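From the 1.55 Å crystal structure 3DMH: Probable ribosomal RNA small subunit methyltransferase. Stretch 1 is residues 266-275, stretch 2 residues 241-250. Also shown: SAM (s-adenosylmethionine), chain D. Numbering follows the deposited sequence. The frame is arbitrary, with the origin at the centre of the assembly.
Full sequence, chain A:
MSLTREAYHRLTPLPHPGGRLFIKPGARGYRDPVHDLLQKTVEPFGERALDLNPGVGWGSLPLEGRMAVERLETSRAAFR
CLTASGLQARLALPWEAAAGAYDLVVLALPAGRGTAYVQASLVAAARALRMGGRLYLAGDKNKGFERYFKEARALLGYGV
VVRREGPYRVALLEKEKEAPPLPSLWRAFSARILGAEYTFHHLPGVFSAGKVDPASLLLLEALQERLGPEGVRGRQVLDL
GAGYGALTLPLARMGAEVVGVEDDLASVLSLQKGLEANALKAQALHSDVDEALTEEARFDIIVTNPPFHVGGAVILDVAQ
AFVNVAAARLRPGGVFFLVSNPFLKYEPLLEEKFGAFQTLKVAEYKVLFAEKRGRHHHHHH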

# COMPACT_ATOMS: atom_id res chain seq x y z
N ALA A 266 1.74 -3.23 -5.84
CA ALA A 266 1.71 -4.71 -5.82
C ALA A 266 0.25 -5.19 -5.83
O ALA A 266 -0.10 -6.16 -6.51
CB ALA A 266 2.47 -5.25 -4.61
N SER A 267 -0.61 -4.49 -5.10
CA SER A 267 -2.01 -4.82 -5.02
C SER A 267 -2.74 -4.53 -6.34
O SER A 267 -3.58 -5.33 -6.77
CB SER A 267 -2.67 -4.07 -3.86
OG SER A 267 -2.18 -4.59 -2.62
N VAL A 268 -2.41 -3.41 -6.99
CA VAL A 268 -2.99 -3.09 -8.29
C VAL A 268 -2.69 -4.21 -9.29
O VAL A 268 -3.59 -4.69 -10.01
CB VAL A 268 -2.44 -1.77 -8.84
CG1 VAL A 268 -2.86 -1.54 -10.29
CG2 VAL A 268 -2.90 -0.63 -7.96
N LEU A 269 -1.43 -4.64 -9.34
CA LEU A 269 -1.03 -5.70 -10.29
C LEU A 269 -1.72 -7.01 -9.96
O LEU A 269 -2.09 -7.78 -10.85
CB LEU A 269 0.48 -5.91 -10.28
CG LEU A 269 1.28 -4.68 -10.76
CD1 LEU A 269 2.76 -4.86 -10.49
CD2 LEU A 269 1.04 -4.40 -12.25
N SER A 270 -1.89 -7.26 -8.66
CA SER A 270 -2.63 -8.45 -8.21
C SER A 270 -4.07 -8.46 -8.69
O SER A 270 -4.54 -9.46 -9.25
CB SER A 270 -2.58 -8.55 -6.69
OG SER A 270 -1.24 -8.67 -6.24
N LEU A 271 -4.76 -7.33 -8.50
CA LEU A 271 -6.12 -7.19 -9.01
C LEU A 271 -6.18 -7.41 -10.53
O LEU A 271 -7.08 -8.09 -11.02
CB LEU A 271 -6.67 -5.81 -8.66
CG LEU A 271 -8.04 -5.43 -9.23
CD1 LEU A 271 -9.12 -6.46 -8.82
CD2 LEU A 271 -8.43 -4.02 -8.79
N GLN A 272 -5.23 -6.83 -11.27
CA GLN A 272 -5.23 -6.96 -12.72
C GLN A 272 -5.10 -8.43 -13.14
O GLN A 272 -5.81 -8.88 -14.06
CB GLN A 272 -4.12 -6.10 -13.34
CG GLN A 272 -4.48 -4.61 -13.29
CD GLN A 272 -3.34 -3.68 -13.69
OE1 GLN A 272 -2.18 -4.07 -13.72
NE2 GLN A 272 -3.68 -2.44 -13.99
N LYS A 273 -4.22 -9.17 -12.47
CA LYS A 273 -4.03 -10.59 -12.81
C LYS A 273 -5.28 -11.39 -12.45
O LYS A 273 -5.70 -12.26 -13.23
CB LYS A 273 -2.80 -11.19 -12.12
CG LYS A 273 -2.50 -12.65 -12.53
CD LYS A 273 -1.11 -13.09 -12.10
CE LYS A 273 -0.87 -14.57 -12.40
NZ LYS A 273 0.53 -14.97 -12.07
N GLY A 274 -5.88 -11.08 -11.30
CA GLY A 274 -7.12 -11.78 -10.91
C GLY A 274 -8.28 -11.54 -11.87
O GLY A 274 -8.98 -12.47 -12.24
N LEU A 275 -8.47 -10.28 -12.29
CA LEU A 275 -9.52 -9.97 -13.28
C LEU A 275 -9.34 -10.76 -14.57
O LEU A 275 -10.30 -11.35 -15.12
CB LEU A 275 -9.55 -8.46 -13.60
CG LEU A 275 -10.05 -7.56 -12.46
CD1 LEU A 275 -9.64 -6.12 -12.70
CD2 LEU A 275 -11.58 -7.72 -12.24
N SAM D . -10.75 -4.44 -0.63
CA SAM D . -9.71 -5.47 -0.30
C SAM D . -10.37 -6.60 0.47
O SAM D . -11.52 -6.38 0.89
OXT SAM D . -9.74 -7.65 0.68
CB SAM D . -8.60 -4.88 0.57
CG SAM D . -9.04 -4.29 1.91
SD SAM D . -7.62 -3.73 2.90
CE SAM D . -8.31 -3.74 4.58
C5' SAM D . -7.49 -1.94 2.61
C4' SAM D . -6.85 -1.61 1.27
O4' SAM D . -6.74 -0.19 1.26
C3' SAM D . -5.45 -2.20 1.06
O3' SAM D . -5.38 -2.96 -0.14
C2' SAM D . -4.55 -0.97 1.04
O2' SAM D . -3.37 -1.09 0.27
C1' SAM D . -5.55 0.07 0.54
N9 SAM D . -5.09 1.42 0.78
C8 SAM D . -4.31 1.91 1.83
N7 SAM D . -4.15 3.25 1.67
C5 SAM D . -4.81 3.61 0.52
C6 SAM D . -4.96 4.82 -0.17
N6 SAM D . -4.37 5.95 0.27
N1 SAM D . -5.71 4.82 -1.32
C2 SAM D . -6.29 3.67 -1.81
N3 SAM D . -6.11 2.45 -1.18
C4 SAM D . -5.39 2.45 -0.04
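Stretch 2 241-250: GAGYGALTLP

Leu 271 is the centre of the contact. Its side chain (chi1 t, chi2 p) reaches into a pocket made by the loop and the helical residues Thr 248 and Leu 249: Leu 271 CD1 lies 3.6 Å from Leu 249 CD1, 3.8 Å from Thr 248 CB and 3.7 Å from Gly 245 CA, while Leu 271 CD2 meets Ala 242 CB at 4.0 Å. A branched aliphatic side chain suits this place because CD1 can reach Leu 249 while CD2 lies against Ala 242. Gly 245 must be bare here: a CB would lie 2.8 Å from Leu 271 CD1 and also clash with Leu 249, and the backbone angles, 106/25, themselves call for glycine.

Farther along, Leu 275 CD2 packs 3.7 Å from Leu 249 CD1, and Leu 249 CD2 rests 3.7 Å from Gly 274 O. The two stretches thus run in the same general sense, Ser 267 lying by Gly 243, Leu 271 by Tyr 244 and Leu 275 by Leu 249. Stretch 1 is helical throughout; stretch 2 is a loop that leads into a helix, which includes residues 248 to 250.

Toward the polar edge, a type II' turn from Ala 242 to Gly 245, closed by a weak hydrogen bond from Gly 245 N to Ala 242 O (3.1 Å), lays backbone against the helix. Leu 271 CA is 3.7 Å from Tyr 244 O, and Ser 270 CB is 3.7 Å from Tyr 244 CB; the small serine returns its OG to Ala 266 O (2.8 Å). Gly 243 O and Ser 267 O, both acceptors, approach to 3.3 Å without bonding, and no hydrogen bond joins the stretches. Gly 243 has positive phi, and a CB there would strike SAM, whose N donates to Gly 241 O at 2.8 Å.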

# COMPACT_ATOMS: atom_id res chain seq x y z
N GLY A 241 -9.86 1.12 -1.97
CA GLY A 241 -8.86 0.25 -1.39
C GLY A 241 -9.10 -1.15 -1.88
O GLY A 241 -9.35 -2.06 -1.09
N ALA A 242 -9.03 -1.34 -3.19
CA ALA A 242 -9.54 -2.59 -3.81
C ALA A 242 -8.69 -3.83 -3.51
O ALA A 242 -9.20 -4.97 -3.63
CB ALA A 242 -9.72 -2.42 -5.36
N GLY A 243 -7.43 -3.66 -3.14
CA GLY A 243 -6.57 -4.82 -2.89
C GLY A 243 -6.46 -5.75 -4.09
O GLY A 243 -6.49 -5.26 -5.23
N TYR A 244 -6.33 -7.06 -3.86
CA TYR A 244 -6.31 -8.02 -4.99
C TYR A 244 -7.71 -8.35 -5.54
O TYR A 244 -7.86 -9.18 -6.44
CB TYR A 244 -5.54 -9.29 -4.65
CG TYR A 244 -6.11 -10.05 -3.50
CD1 TYR A 244 -7.31 -10.76 -3.62
CD2 TYR A 244 -5.45 -10.05 -2.27
CE1 TYR A 244 -7.83 -11.46 -2.53
CE2 TYR A 244 -5.96 -10.76 -1.19
CZ TYR A 244 -7.15 -11.44 -1.32
OH TYR A 244 -7.64 -12.11 -0.24
N GLY A 245 -8.74 -7.71 -4.99
CA GLY A 245 -10.07 -7.80 -5.56
C GLY A 245 -11.14 -8.62 -4.88
O GLY A 245 -12.10 -9.03 -5.54
N ALA A 246 -11.03 -8.81 -3.56
CA ALA A 246 -12.06 -9.59 -2.84
C ALA A 246 -13.47 -9.04 -3.04
O ALA A 246 -14.43 -9.80 -3.15
CB ALA A 246 -11.73 -9.71 -1.35
N LEU A 247 -13.61 -7.71 -3.08
CA LEU A 247 -14.91 -7.08 -3.40
C LEU A 247 -15.08 -6.85 -4.91
O LEU A 247 -16.18 -7.01 -5.45
CB LEU A 247 -15.08 -5.75 -2.67
CG LEU A 247 -14.90 -5.78 -1.15
CD1 LEU A 247 -15.06 -4.39 -0.53
CD2 LEU A 247 -15.87 -6.76 -0.47
N THR A 248 -13.99 -6.47 -5.55
CA THR A 248 -13.99 -6.07 -6.96
C THR A 248 -14.45 -7.18 -7.89
O THR A 248 -15.29 -6.96 -8.76
CB THR A 248 -12.58 -5.65 -7.40
OG1 THR A 248 -11.92 -4.91 -6.34
CG2 THR A 248 -12.64 -4.86 -8.73
N LEU A 249 -13.88 -8.37 -7.72
CA LEU A 249 -14.19 -9.48 -8.65
C LEU A 249 -15.65 -9.91 -8.56
O LEU A 249 -16.32 -9.97 -9.60
CB LEU A 249 -13.22 -10.66 -8.48
CG LEU A 249 -11.99 -10.65 -9.41
CD1 LEU A 249 -11.01 -9.53 -9.08
CD2 LEU A 249 -11.27 -12.00 -9.36
N PRO A 250 -16.16 -10.20 -7.34
CA PRO A 250 -17.58 -10.56 -7.23
C PRO A 250 -18.51 -9.48 -7.77
O PRO A 250 -19.45 -9.80 -8.49
CB PRO A 250 -17.78 -10.74 -5.72
CG PRO A 250 -16.45 -11.15 -5.23
CD PRO A 250 -15.49 -10.31 -6.03